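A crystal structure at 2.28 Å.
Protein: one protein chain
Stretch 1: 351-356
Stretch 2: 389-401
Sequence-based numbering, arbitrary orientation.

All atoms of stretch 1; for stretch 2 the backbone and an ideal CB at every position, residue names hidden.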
# COMPACT_ATOMS: atom_id res chain seq x y z
N ASN A 351 -22.53 -0.99 -3.84
CA ASN A 351 -21.55 -2.00 -4.28
C ASN A 351 -20.29 -1.27 -4.82
O ASN A 351 -20.06 -0.11 -4.46
CB ASN A 351 -22.17 -3.01 -5.28
CG ASN A 351 -22.69 -2.37 -6.57
OD1 ASN A 351 -22.23 -1.32 -7.02
ND2 ASN A 351 -23.65 -3.05 -7.19
N PHE A 352 -19.46 -1.93 -5.63
CA PHE A 352 -18.22 -1.31 -6.14
C PHE A 352 -18.45 -0.29 -7.26
O PHE A 352 -17.58 0.55 -7.51
CB PHE A 352 -17.24 -2.39 -6.63
CG PHE A 352 -16.88 -3.41 -5.59
CD1 PHE A 352 -16.14 -3.05 -4.46
CD2 PHE A 352 -17.26 -4.74 -5.73
CE1 PHE A 352 -15.81 -3.99 -3.50
CE2 PHE A 352 -16.92 -5.69 -4.77
CZ PHE A 352 -16.20 -5.32 -3.65
N THR A 353 -19.61 -0.36 -7.91
CA THR A 353 -19.93 0.45 -9.10
C THR A 353 -20.04 1.97 -8.85
O THR A 353 -20.08 2.73 -9.82
CB THR A 353 -21.26 -0.03 -9.73
OG1 THR A 353 -21.31 -1.46 -9.71
CG2 THR A 353 -21.42 0.47 -11.18
N THR A 354 -20.11 2.40 -7.59
CA THR A 354 -19.97 3.83 -7.26
C THR A 354 -18.63 4.12 -6.61
O THR A 354 -17.91 3.21 -6.21
CB THR A 354 -21.08 4.31 -6.29
OG1 THR A 354 -21.02 3.56 -5.06
CG2 THR A 354 -22.46 4.15 -6.94
N ASN A 355 -18.32 5.40 -6.49
CA ASN A 355 -17.15 5.88 -5.77
C ASN A 355 -17.54 6.43 -4.38
O ASN A 355 -17.41 7.62 -4.11
CB ASN A 355 -16.42 6.95 -6.60
CG ASN A 355 -15.75 6.40 -7.86
OD1 ASN A 355 -15.83 5.20 -8.16
ND2 ASN A 355 -15.08 7.27 -8.60
N ASP A 356 -18.06 5.56 -3.52
CA ASP A 356 -18.04 5.82 -2.08
C ASP A 356 -17.63 4.52 -1.38
O ASP A 356 -16.75 3.84 -1.90
CB ASP A 356 -19.33 6.50 -1.56
CG ASP A 356 -20.57 5.69 -1.81
OD1 ASP A 356 -20.56 4.81 -2.70
OD2 ASP A 356 -21.57 5.96 -1.11
N UNK A 389 -16.56 -13.45 0.63
CA UNK A 389 -15.19 -13.00 0.42
C UNK A 389 -14.99 -12.51 -1.00
O UNK A 389 -15.61 -13.01 -1.93
CB UNK A 389 -14.20 -14.13 0.73
N UNK A 390 -14.11 -11.52 -1.15
CA UNK A 390 -13.80 -10.94 -2.45
C UNK A 390 -12.29 -10.80 -2.65
O UNK A 390 -11.57 -10.41 -1.72
CB UNK A 390 -14.48 -9.58 -2.60
N UNK A 391 -11.84 -11.15 -3.85
CA UNK A 391 -10.51 -10.85 -4.34
C UNK A 391 -10.72 -9.59 -5.16
O UNK A 391 -11.35 -9.64 -6.22
CB UNK A 391 -9.89 -11.99 -5.14
N UNK A 392 -10.23 -8.46 -4.66
CA UNK A 392 -10.39 -7.18 -5.31
C UNK A 392 -9.08 -6.75 -5.92
O UNK A 392 -8.07 -6.79 -5.24
CB UNK A 392 -10.90 -6.13 -4.33
N UNK A 393 -9.13 -6.34 -7.18
CA UNK A 393 -8.07 -5.55 -7.80
C UNK A 393 -8.50 -4.08 -7.84
O UNK A 393 -7.77 -3.19 -7.39
CB UNK A 393 -7.75 -6.06 -9.21
N UNK A 394 -9.68 -3.82 -8.39
CA UNK A 394 -10.28 -2.48 -8.37
C UNK A 394 -11.81 -2.62 -8.50
O UNK A 394 -12.34 -3.72 -8.40
CB UNK A 394 -9.71 -1.61 -9.49
N UNK A 395 -12.51 -1.51 -8.73
CA UNK A 395 -13.98 -1.51 -8.83
C UNK A 395 -14.54 -2.31 -10.01
O UNK A 395 -15.69 -2.72 -9.97
CB UNK A 395 -14.48 -0.07 -8.94
N UNK A 396 -13.74 -2.48 -11.06
CA UNK A 396 -14.15 -3.18 -12.28
C UNK A 396 -13.57 -4.59 -12.38
O UNK A 396 -13.90 -5.31 -13.32
CB UNK A 396 -13.73 -2.37 -13.51
N UNK A 397 -12.69 -4.99 -11.46
CA UNK A 397 -11.98 -6.27 -11.57
C UNK A 397 -11.85 -6.93 -10.20
O UNK A 397 -11.07 -6.49 -9.35
CB UNK A 397 -10.60 -6.07 -12.19
N UNK A 398 -12.62 -7.99 -9.99
CA UNK A 398 -12.71 -8.64 -8.69
C UNK A 398 -13.45 -9.96 -8.80
O UNK A 398 -14.39 -10.08 -9.59
CB UNK A 398 -13.40 -7.73 -7.68
N UNK A 399 -13.03 -10.93 -7.98
CA UNK A 399 -13.67 -12.25 -7.92
C UNK A 399 -14.45 -12.35 -6.62
O UNK A 399 -13.88 -12.14 -5.56
CB UNK A 399 -12.64 -13.38 -8.02
N UNK A 400 -15.73 -12.70 -6.71
CA UNK A 400 -16.63 -12.67 -5.56
C UNK A 400 -17.08 -14.07 -5.14
O UNK A 400 -17.82 -14.72 -5.86
CB UNK A 400 -17.85 -11.81 -5.88
N UNK A 401 -16.65 -14.50 -3.96
CA UNK A 401 -17.10 -15.78 -3.41
C UNK A 401 -18.19 -15.49 -2.38
O UNK A 401 -17.90 -15.26 -1.20
CB UNK A 401 -15.94 -16.56 -2.79

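Stretch 2 is a hairpin of two strands paired through backbone hydrogen bonds. Its main visible target in stretch 1 is the ring of Phe352.

Positions 389 and 391 have nothing of stretch 1 near their CB. Many strand residues would suit; they are Leu389 and Val391.

Position 390 points toward stretch 1, its ideal CB 4.7 Å from Phe352 CZ. The strand angles favour a beta-branched or other modest apolar group. The residue is Val390, whose CG1 packs against Phe352 CZ at 4.1 Å.

Position 392 also points toward stretch 1, but its ideal CB is 5.4 Å from Phe352 CZ. That leaves room for a long side chain, apolar or charged, to run beside the ring. It is Arg392, extended through chi1 to chi3. Its NH1 lies 3.4 Å from Phe352 CD1.

Position 393 is out of reach, at the corner of the chain. Little can be inferred; it is Ala393.

Position 394 has an extended backbone and points away from stretch 1, so many residues, including polar ones, would suit. Asp394 OD1 accepts a hydrogen bond from the backbone N of 396 at 2.9 Å.

At position 395 the backbones come closest, its CA 5.0 Å from the CA of Phe352. CA-to-CB points sideways, and the ideal CB is 3.5 Å from Phe352 O. The carbonyls of Phe352 and Thr354 would favour a donor such as Asn or Ser, though an acid could fit with help from water or a cation. It is Asp395. Water 1 lies 3.2 Å from Phe352 O and 2.8 Å from Asp395 OD1 and can donate to either. Water 2 donates to Asn355 OD1 and Asp395 OD2, linking two acceptors. Arg392 NH1 forms a salt bridge to Asp395 OD1 at 2.8 Å, holding the acid beside Phe352.

Position 396 points away into space free of stretch 1, so a polar residue is plausible. It is Lys396.

Position 397 is out of reach, so many residues would do. Asn397 ND2 makes a weak hydrogen bond to Asp394 OD1 at 3.4 Å.

Position 398 points toward stretch 1, its ideal CB 5.0 Å from Phe352 CE2. A flat ring or an apolar chain would suit. In His398 the ring turns its face to the edge of Phe352, with NE2 3.7 Å from Phe352 CD2.

Position 400 points toward stretch 1, but no atom of stretch 1 lies within 5.5 Å of its ideal CB, so several polar or apolar residues could fit. Asp400 OD1 accepts a hydrogen bond from His398 ND1 at 2.8 Å, which helps orient that ring.

At 399 and 401 stretch 1 sets no limit, so many strand residues would do; they are Tyr399 and Leu401.

Stretch 2 389-401: LVVRADDKNHYDL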
# COMPACT_ATOMS: atom_id res chain seq x y z
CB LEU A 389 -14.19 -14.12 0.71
CG LEU A 389 -14.27 -14.74 2.09
CD1 LEU A 389 -13.20 -15.80 2.25
CD2 LEU A 389 -14.19 -13.70 3.20
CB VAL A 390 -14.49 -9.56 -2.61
CG1 VAL A 390 -14.07 -8.87 -3.91
CG2 VAL A 390 -16.00 -9.74 -2.56
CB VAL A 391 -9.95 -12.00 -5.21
CG1 VAL A 391 -8.55 -11.68 -5.69
CG2 VAL A 391 -9.95 -13.31 -4.44
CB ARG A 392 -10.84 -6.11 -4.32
CG ARG A 392 -10.67 -4.65 -4.78
CD ARG A 392 -11.17 -3.75 -3.67
NE ARG A 392 -11.02 -2.33 -3.97
CZ ARG A 392 -11.84 -1.62 -4.73
NH1 ARG A 392 -12.93 -2.16 -5.30
NH2 ARG A 392 -11.59 -0.32 -4.93
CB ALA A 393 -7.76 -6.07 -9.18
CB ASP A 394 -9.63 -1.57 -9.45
CG ASP A 394 -9.79 -2.11 -10.88
OD1 ASP A 394 -10.87 -2.61 -11.21
OD2 ASP A 394 -8.82 -2.02 -11.68
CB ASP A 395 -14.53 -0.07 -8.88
CG ASP A 395 -14.29 0.71 -7.59
OD1 ASP A 395 -13.97 0.08 -6.56
OD2 ASP A 395 -14.44 1.96 -7.60
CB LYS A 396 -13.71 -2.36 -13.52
CG LYS A 396 -14.35 -0.98 -13.61
CD LYS A 396 -13.77 -0.12 -14.72
CE LYS A 396 -14.44 1.26 -14.72
NZ LYS A 396 -13.81 2.23 -15.66
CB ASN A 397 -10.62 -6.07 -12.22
CG ASN A 397 -10.73 -5.73 -13.71
OD1 ASN A 397 -10.78 -6.61 -14.58
ND2 ASN A 397 -10.75 -4.44 -14.02
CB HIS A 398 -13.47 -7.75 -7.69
CG HIS A 398 -14.83 -7.32 -8.15
ND1 HIS A 398 -15.97 -8.02 -7.84
CD2 HIS A 398 -15.23 -6.26 -8.90
CE1 HIS A 398 -17.02 -7.42 -8.38
NE2 HIS A 398 -16.60 -6.35 -9.02
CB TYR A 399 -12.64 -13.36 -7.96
CG TYR A 399 -11.69 -13.31 -9.16
CD1 TYR A 399 -12.17 -13.10 -10.45
CD2 TYR A 399 -10.32 -13.50 -8.99
CE1 TYR A 399 -11.32 -13.08 -11.54
CE2 TYR A 399 -9.45 -13.47 -10.07
CZ TYR A 399 -9.95 -13.27 -11.35
OH TYR A 399 -9.10 -13.26 -12.43
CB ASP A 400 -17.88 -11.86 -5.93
CG ASP A 400 -17.59 -10.39 -6.19
OD1 ASP A 400 -16.47 -9.91 -5.88
OD2 ASP A 400 -18.50 -9.71 -6.70
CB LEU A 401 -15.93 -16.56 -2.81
CG LEU A 401 -16.27 -17.86 -2.09
CD1 LEU A 401 -16.97 -18.83 -3.02
CD2 LEU A 401 -15.02 -18.47 -1.49
O HOH W 1 -15.93 0.97 -4.79
O HOH W 2 -13.39 3.99 -9.26
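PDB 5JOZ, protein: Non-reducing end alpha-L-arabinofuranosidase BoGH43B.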